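Kappa-carrageenase (Zobellia galactanivorans, PDB 5OCR) probably hydrolyses the beta-1,4 linkages of kappa-carrageenan, a sulfated galactan of red algae, this chain being its family GH16 beta-jellyroll domain. Local coordinates at residues A52-N56 and P80-T84; A130-Y136 and H165-N171; P183-N188 and K224-W229. All blocks are in the same frame, centred on the assembly; numbering follows the deposited sequence. Where two conformers were deposited one is given.

Contact 1 of 3, residues A52-N56 and P80-T84; sequences AWKWN and PDGGT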
# COMPACT_ATOMS: atom_id res chain seq x y z
N ALA A 52 10.65 8.45 -6.02
CA ALA A 52 11.60 8.46 -4.96
C ALA A 52 12.41 7.23 -4.72
O ALA A 52 13.30 7.29 -3.89
CB ALA A 52 11.00 9.01 -3.63
N TRP A 53 12.11 6.08 -5.38
CA TRP A 53 12.94 4.89 -5.23
C TRP A 53 12.63 3.98 -6.37
O TRP A 53 11.72 4.32 -7.09
CB TRP A 53 12.66 4.19 -3.89
CG TRP A 53 11.28 3.60 -3.78
CD1 TRP A 53 10.91 2.28 -4.09
CD2 TRP A 53 10.05 4.24 -3.29
NE1 TRP A 53 9.57 2.08 -3.86
CE2 TRP A 53 8.99 3.19 -3.34
CE3 TRP A 53 9.70 5.54 -2.87
CZ2 TRP A 53 7.63 3.49 -3.02
CZ3 TRP A 53 8.37 5.82 -2.53
CH2 TRP A 53 7.36 4.82 -2.58
N LYS A 54 13.33 2.88 -6.54
CA LYS A 54 13.03 1.89 -7.56
C LYS A 54 12.74 0.50 -6.98
O LYS A 54 13.06 0.22 -5.82
CB LYS A 54 14.20 1.78 -8.52
CG LYS A 54 14.12 3.00 -9.46
CD LYS A 54 15.33 3.25 -10.28
CE LYS A 54 14.99 4.38 -11.27
NZ LYS A 54 14.74 5.66 -10.55
N TRP A 55 12.18 -0.37 -7.80
CA TRP A 55 11.88 -1.70 -7.35
C TRP A 55 12.94 -2.62 -7.80
O TRP A 55 13.43 -2.45 -8.94
CB TRP A 55 10.54 -2.17 -7.95
CG TRP A 55 9.43 -1.22 -7.65
CD1 TRP A 55 8.75 -0.37 -8.55
CD2 TRP A 55 8.78 -1.01 -6.34
NE1 TRP A 55 7.73 0.28 -7.93
CE2 TRP A 55 7.75 0.01 -6.56
CE3 TRP A 55 8.98 -1.52 -5.04
CZ2 TRP A 55 6.92 0.46 -5.53
CZ3 TRP A 55 8.14 -1.08 -4.02
CH2 TRP A 55 7.16 -0.07 -4.24
N ASN A 56 13.33 -3.56 -6.97
CA ASN A 56 14.21 -4.67 -7.37
C ASN A 56 13.76 -5.93 -6.66
O ASN A 56 14.30 -6.34 -5.60
CB ASN A 56 15.73 -4.34 -7.07
CG ASN A 56 16.67 -5.39 -7.70
OD1 ASN A 56 16.24 -6.51 -8.01
ND2 ASN A 56 17.94 -5.07 -7.81
N PRO A 80 23.24 7.25 -7.17
CA PRO A 80 21.87 7.39 -7.70
C PRO A 80 21.61 6.54 -8.95
O PRO A 80 22.53 6.38 -9.81
CB PRO A 80 21.77 8.88 -8.09
CG PRO A 80 23.16 9.43 -8.10
CD PRO A 80 24.01 8.52 -7.22
N ASP A 81 20.35 6.09 -9.10
CA ASP A 81 19.93 5.47 -10.32
C ASP A 81 18.72 6.23 -10.76
O ASP A 81 17.69 6.11 -10.13
CB ASP A 81 19.52 4.03 -9.96
CG ASP A 81 19.08 3.24 -11.17
OD1 ASP A 81 19.43 3.61 -12.31
OD2 ASP A 81 18.32 2.29 -10.98
N GLY A 82 18.82 7.07 -11.79
CA GLY A 82 17.60 7.78 -12.19
C GLY A 82 17.03 8.65 -11.09
O GLY A 82 15.80 8.64 -10.84
N GLY A 83 17.92 9.32 -10.38
CA GLY A 83 17.53 10.32 -9.34
C GLY A 83 17.21 9.69 -7.95
O GLY A 83 16.70 10.39 -7.06
N THR A 84 17.41 8.37 -7.79
CA THR A 84 16.98 7.73 -6.55
C THR A 84 18.10 6.90 -5.93
O THR A 84 19.05 6.50 -6.63
CB THR A 84 15.74 6.84 -6.77
OG1 THR A 84 16.03 5.71 -7.60
CG2 THR A 84 14.64 7.65 -7.42
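The ammonium group of Lys54 holds this contact together. Its NZ donates to the carbonyl O of Asp81 at 3.0 Å and, more weakly, to O of Gly82 at 3.2 Å, with OG1 of Thr84 also 3.2 Å from NZ. To get there the lysine leaves its backbone with CB toward the other segment, runs out through two t rotamers and bends at chi4 (p), so that NZ curls in over the turn. The Asp81 carboxylate lies beside the lysine's aliphatic part: OD2 is 3.2 Å from CD of Lys54 but 4.9 Å from its NZ, too far for a salt bridge. What NZ reads is therefore the backbone of a type I' turn, Asp81 to Thr84, closed by Asp81 N to Thr84 O at 2.8 Å and Thr84 N to Asp81 O at 3.3 Å. Both central residues are glycines with positive phi, and at Gly82 a beta-carbon would lie 3.0 Å from NZ of Lys54, a clash. Further in, Thr84 CG2 packs on the backbone, 3.5 Å from C of Ala52 and 3.6 Å from N of Trp53, where the CA atoms of Trp53 and Thr84 come within 5.1 Å. CB of Trp53 points away, and its indole packs on Leu241, Arg242 and Asn253. Beyond Thr84 the chain enters strand 86-97, whose Phe86 and Ser88 pair with the backbone of Lys54. The type I' turn, familiar from two-residue beta-hairpins, thus sits at the entry to a jellyroll strand, held against its short parallel neighbour 54-55.

Contact 2 of 3, residues A130-Y136 and H165-N171; sequences ANGETVY and HAVVKEN
A classic beta bulge interrupts the antiparallel pairing here: Val135 and Tyr136 both face Val167, and both amides donate to its carbonyl, Val135 N to Val167 O at 2.9 Å and Tyr136 N to Val167 O at 3.3 Å. Val135 makes this possible with phi/psi of -86/-40, while Tyr136 returns to extended angles (-148/137). The register shifts by one, from Thr134 opposite Val168 (non-hydrogen-bonded pair, CA-CA 4.5 Å) to Tyr136 opposite Val167 (hydrogen-bonded pair, CA-CA 5.0 Å), where Val167 N answers Tyr136 O at 3.0 Å. Before the bulge, a type II turn from Ala130 to Glu133, with Gly132 at 91/-10, closes through Glu133 N to Ala130 O at 2.9 Å. It lies along the end of strand 159-170: Lys169 N donates to Glu133 O at 2.9 Å, Gly132 N to Lys169 O at 2.8 Å, and Asn171 N weakly to Asn131 OD1 at 3.3 Å. Val135 (chi1 t) sets CB 3.7 Å from CG1 of Val167; Tyr136 (chi1 t) puts CB 3.8 Å from CB of Val167, and its ring stacks on Phe125. Lys169 NZ leaves for the carbonyls of Tyr127 and Val129. The bulge turns a corner in strand 134-144. Main-chain groups make nearly every hydrogen bond across the contact, while Thr134 OG1, Tyr136 OH and Glu170 OE2 bond to Tyr228, Glu138 and Lys177.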
# COMPACT_ATOMS: atom_id res chain seq x y z
N ALA A 130 -14.81 10.09 -20.03
CA ALA A 130 -15.63 11.26 -20.21
C ALA A 130 -15.59 12.17 -18.99
O ALA A 130 -15.08 11.78 -17.91
CB ALA A 130 -17.05 10.80 -20.49
N ASN A 131 -16.08 13.43 -19.17
CA ASN A 131 -16.10 14.38 -18.07
C ASN A 131 -16.78 13.79 -16.82
O ASN A 131 -17.87 13.26 -16.88
CB ASN A 131 -16.86 15.65 -18.51
CG ASN A 131 -16.66 16.79 -17.57
OD1 ASN A 131 -15.55 17.05 -17.08
ND2 ASN A 131 -17.70 17.55 -17.37
N GLY A 132 -16.11 13.88 -15.69
CA GLY A 132 -16.69 13.47 -14.42
C GLY A 132 -16.36 12.00 -14.13
O GLY A 132 -16.66 11.49 -13.01
N GLU A 133 -15.82 11.28 -15.12
CA GLU A 133 -15.57 9.87 -14.92
C GLU A 133 -14.24 9.66 -14.26
O GLU A 133 -13.37 10.56 -14.27
CB GLU A 133 -15.66 9.11 -16.25
CG GLU A 133 -17.07 9.14 -16.89
CD GLU A 133 -18.24 8.73 -16.00
OE1 GLU A 133 -18.05 8.08 -14.95
OE2 GLU A 133 -19.40 9.06 -16.36
N THR A 134 -14.01 8.45 -13.73
CA THR A 134 -12.75 8.15 -12.98
C THR A 134 -11.66 7.76 -13.93
O THR A 134 -11.87 6.88 -14.73
CB THR A 134 -13.04 6.96 -12.05
OG1 THR A 134 -14.06 7.33 -11.13
CG2 THR A 134 -11.76 6.56 -11.21
N VAL A 135 -10.53 8.45 -13.84
CA VAL A 135 -9.30 8.15 -14.60
C VAL A 135 -8.49 7.09 -13.84
O VAL A 135 -7.88 6.24 -14.45
CB VAL A 135 -8.53 9.50 -14.68
CG1 VAL A 135 -7.07 9.36 -15.17
CG2 VAL A 135 -9.33 10.46 -15.57
N TYR A 136 -8.45 7.22 -12.51
CA TYR A 136 -7.54 6.38 -11.72
C TYR A 136 -8.23 6.14 -10.38
O TYR A 136 -8.81 7.07 -9.81
CB TYR A 136 -6.26 7.18 -11.48
CG TYR A 136 -5.32 6.53 -10.41
CD1 TYR A 136 -4.53 5.46 -10.75
CD2 TYR A 136 -5.27 7.02 -9.09
CE1 TYR A 136 -3.62 4.88 -9.81
CE2 TYR A 136 -4.36 6.50 -8.16
CZ TYR A 136 -3.61 5.38 -8.50
OH TYR A 136 -2.70 4.82 -7.56
N HIS A 165 -7.83 7.35 -2.92
CA HIS A 165 -7.23 8.37 -3.82
C HIS A 165 -7.88 8.13 -5.16
O HIS A 165 -8.17 7.01 -5.53
CB HIS A 165 -5.73 8.18 -4.03
CG HIS A 165 -4.91 8.25 -2.78
ND1 HIS A 165 -4.15 9.36 -2.46
CD2 HIS A 165 -4.74 7.33 -1.74
CE1 HIS A 165 -3.53 9.14 -1.28
NE2 HIS A 165 -3.89 7.88 -0.85
N ALA A 166 -8.15 9.22 -5.88
CA ALA A 166 -8.57 9.06 -7.28
C ALA A 166 -8.12 10.22 -8.16
O ALA A 166 -7.78 11.25 -7.71
CB ALA A 166 -10.10 8.99 -7.36
N VAL A 167 -8.20 10.02 -9.49
CA VAL A 167 -8.12 11.17 -10.40
C VAL A 167 -9.42 11.11 -11.17
O VAL A 167 -9.86 10.02 -11.53
CB VAL A 167 -6.98 10.91 -11.43
CG1 VAL A 167 -6.94 12.01 -12.54
CG2 VAL A 167 -5.64 10.89 -10.67
N VAL A 168 -10.07 12.27 -11.33
CA VAL A 168 -11.39 12.36 -11.99
C VAL A 168 -11.22 13.31 -13.15
O VAL A 168 -10.54 14.35 -12.99
CB VAL A 168 -12.40 12.86 -10.97
CG1 VAL A 168 -13.77 13.12 -11.64
CG2 VAL A 168 -12.57 11.76 -9.95
N LYS A 169 -11.83 13.00 -14.32
CA LYS A 169 -11.69 13.92 -15.44
C LYS A 169 -12.56 15.17 -15.20
O LYS A 169 -13.75 15.07 -14.86
CB LYS A 169 -12.00 13.21 -16.77
CG LYS A 169 -12.52 14.17 -17.83
CD LYS A 169 -12.11 13.82 -19.22
CE LYS A 169 -10.60 13.85 -19.41
NZ LYS A 169 -10.54 13.02 -20.60
N GLU A 170 -11.92 16.36 -15.29
CA GLU A 170 -12.64 17.66 -15.11
C GLU A 170 -12.10 18.67 -16.09
O GLU A 170 -10.91 18.92 -16.07
CB GLU A 170 -12.54 18.28 -13.71
CG GLU A 170 -13.10 17.44 -12.59
CD GLU A 170 -12.99 18.15 -11.23
OE1 GLU A 170 -12.41 19.27 -11.12
OE2 GLU A 170 -13.48 17.55 -10.25
N ASN A 171 -13.01 19.18 -16.94
CA ASN A 171 -12.67 20.25 -17.95
C ASN A 171 -11.45 19.85 -18.70
O ASN A 171 -10.54 20.67 -18.94
CB ASN A 171 -12.38 21.60 -17.31
CG ASN A 171 -13.45 22.02 -16.35
OD1 ASN A 171 -14.62 22.14 -16.74
ND2 ASN A 171 -13.07 22.24 -15.08

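Contact 3 of 3, residues P183-N188 and K224-W229; sequences PQEQLN and KPNKYW
At the edge of the jellyroll, one lysine gathers carbonyls from a short helix and the residues that follow it. The helix at 183-186 is followed by Leu187 and Asn188 in extended conformation (-104/129 and -129/136), while strand 219-225 ends opposite it, with CA of Glu185 and Lys224 6.3 Å apart. Lys224 (chi m, m, t, t) points toward the turn, and its NZ donates to Gln184 O at 2.9 Å and Leu187 O at 3.1 Å, and weakly to Pro183 O and Asn188 OD1, each at 3.4 Å. Glu185 O is satisfied by a water 2.7 Å away, which also donates to Pro225 O at 2.8 Å. The Glu185 side chain (m, t) forms a salt bridge from OE1 to NZ of extended Lys227 at 2.8 Å. Asn226 builds an Asx motif: OD1 accepts Trp229 N at 2.9 Å, and ND2 donates to Trp229 O at 3.0 Å and to Asn208 O. Gln186 NE2 serves Leu164 O and Lys177 O, and Asn188 ND2 serves Leu162 O. CG of Gln186 rests 3.6 Å from CH2 of Trp229.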
# COMPACT_ATOMS: atom_id res chain seq x y z
N PRO A 183 -11.59 15.05 3.04
CA PRO A 183 -11.28 14.12 4.06
C PRO A 183 -12.50 13.31 4.51
O PRO A 183 -12.36 12.10 4.89
CB PRO A 183 -10.80 15.04 5.21
CG PRO A 183 -11.39 16.38 4.91
CD PRO A 183 -11.24 16.44 3.43
N GLN A 184 -13.68 13.95 4.46
CA GLN A 184 -14.92 13.19 4.83
C GLN A 184 -15.19 12.03 3.89
O GLN A 184 -15.69 11.00 4.37
CB GLN A 184 -16.13 14.10 4.81
CG GLN A 184 -17.30 13.50 5.52
CD GLN A 184 -17.24 13.89 6.95
OE1 GLN A 184 -16.40 13.40 7.73
NE2 GLN A 184 -18.13 14.80 7.32
N GLU A 185 -14.84 12.20 2.58
CA GLU A 185 -15.05 11.18 1.60
C GLU A 185 -13.90 10.16 1.49
O GLU A 185 -14.15 9.00 1.10
CB GLU A 185 -15.40 11.87 0.28
CG GLU A 185 -16.64 12.76 0.53
CD GLU A 185 -17.05 13.56 -0.68
OE1 GLU A 185 -16.64 13.15 -1.75
OE2 GLU A 185 -17.76 14.60 -0.53
N GLN A 186 -12.68 10.59 1.85
CA GLN A 186 -11.49 9.85 1.45
C GLN A 186 -10.44 9.59 2.50
O GLN A 186 -9.55 8.82 2.26
CB GLN A 186 -10.84 10.43 0.22
CG GLN A 186 -11.76 10.42 -1.00
CD GLN A 186 -11.16 11.03 -2.20
OE1 GLN A 186 -11.88 11.72 -2.95
NE2 GLN A 186 -9.85 10.84 -2.40
N LEU A 187 -10.46 10.26 3.63
CA LEU A 187 -9.36 10.11 4.63
C LEU A 187 -9.84 9.24 5.76
O LEU A 187 -10.84 9.61 6.43
CB LEU A 187 -8.94 11.51 5.16
CG LEU A 187 -7.69 11.54 6.06
CD1 LEU A 187 -6.81 12.77 5.74
CD2 LEU A 187 -8.09 11.61 7.57
N ASN A 188 -9.06 8.20 6.10
CA ASN A 188 -9.30 7.48 7.32
C ASN A 188 -8.02 7.36 8.13
O ASN A 188 -6.97 7.01 7.61
CB ASN A 188 -9.74 6.04 6.98
CG ASN A 188 -11.09 6.00 6.36
OD1 ASN A 188 -12.07 6.55 6.87
ND2 ASN A 188 -11.16 5.38 5.20
N LYS A 224 -16.57 4.17 3.97
CA LYS A 224 -16.82 5.35 3.12
C LYS A 224 -17.70 4.97 1.95
O LYS A 224 -17.67 3.84 1.46
CB LYS A 224 -15.57 5.97 2.49
CG LYS A 224 -14.46 6.41 3.45
CD LYS A 224 -14.87 7.64 4.20
CE LYS A 224 -13.59 8.38 4.52
NZ LYS A 224 -13.86 9.18 5.76
N PRO A 225 -18.50 5.94 1.48
CA PRO A 225 -19.27 5.58 0.25
C PRO A 225 -18.36 5.36 -0.93
O PRO A 225 -17.36 6.06 -1.05
CB PRO A 225 -20.04 6.89 -0.08
CG PRO A 225 -20.17 7.55 1.29
CD PRO A 225 -18.85 7.27 2.02
N ASN A 226 -18.75 4.47 -1.85
CA ASN A 226 -17.84 4.18 -3.05
C ASN A 226 -18.16 5.13 -4.18
O ASN A 226 -19.00 4.84 -5.06
CB ASN A 226 -17.98 2.71 -3.48
CG ASN A 226 -16.94 2.34 -4.50
OD1 ASN A 226 -16.29 3.26 -4.99
ND2 ASN A 226 -16.72 1.07 -4.76
N LYS A 227 -17.55 6.32 -4.15
CA LYS A 227 -17.89 7.32 -5.14
C LYS A 227 -17.20 7.04 -6.45
O LYS A 227 -17.84 7.08 -7.49
CB LYS A 227 -17.49 8.72 -4.64
CG LYS A 227 -18.07 9.83 -5.41
CD LYS A 227 -18.03 11.04 -4.44
CE LYS A 227 -18.28 12.31 -5.18
NZ LYS A 227 -18.10 13.32 -4.09
N TYR A 228 -15.90 6.79 -6.39
CA TYR A 228 -15.09 6.76 -7.62
C TYR A 228 -14.46 5.43 -7.91
O TYR A 228 -13.94 5.26 -8.99
CB TYR A 228 -13.99 7.79 -7.50
CG TYR A 228 -14.49 9.20 -7.42
CD1 TYR A 228 -15.37 9.71 -8.39
CD2 TYR A 228 -14.05 10.06 -6.39
CE1 TYR A 228 -15.81 11.06 -8.32
CE2 TYR A 228 -14.47 11.37 -6.31
CZ TYR A 228 -15.38 11.86 -7.23
OH TYR A 228 -15.78 13.19 -7.12
N TRP A 229 -14.47 4.50 -6.94
CA TRP A 229 -13.60 3.32 -6.91
C TRP A 229 -14.24 2.11 -7.53
O TRP A 229 -14.52 1.06 -6.86
CB TRP A 229 -13.09 3.08 -5.45
CG TRP A 229 -12.35 4.30 -5.05
CD1 TRP A 229 -11.00 4.56 -5.29
CD2 TRP A 229 -12.89 5.49 -4.39
NE1 TRP A 229 -10.67 5.82 -4.86
CE2 TRP A 229 -11.80 6.45 -4.34
CE3 TRP A 229 -14.17 5.87 -3.88
CZ2 TRP A 229 -11.99 7.76 -3.77
CZ3 TRP A 229 -14.35 7.19 -3.34
CH2 TRP A 229 -13.28 8.07 -3.29
O HOH W 1 -16.30 8.57 -0.43
O HOH W 2 -17.02 16.25 -3.39

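In the fold
The three contacts follow one another in series along the chain, all within the GH16 family region, and each reaches the same large curled sheet. Contact 1 lies apart: its centre is about 29 Å from that of contact 2 and about 31 Å from that of contact 3, and it sits across the chain's centre from contact 3. Contacts 2 and 3, about 15 Å between centres, touch directly. His165 O accepts Trp229 NE1 at 2.8 Å, Thr134 OG1 lies 3.0 Å from Tyr228 O, and Val168 CG2 packs 3.7 Å from Tyr228 CE1. The loop after strand 219-225, through Tyr228 and Trp229, thereby ties that strand to the 134-144 and 159-170 pair, with which it is not directly paired.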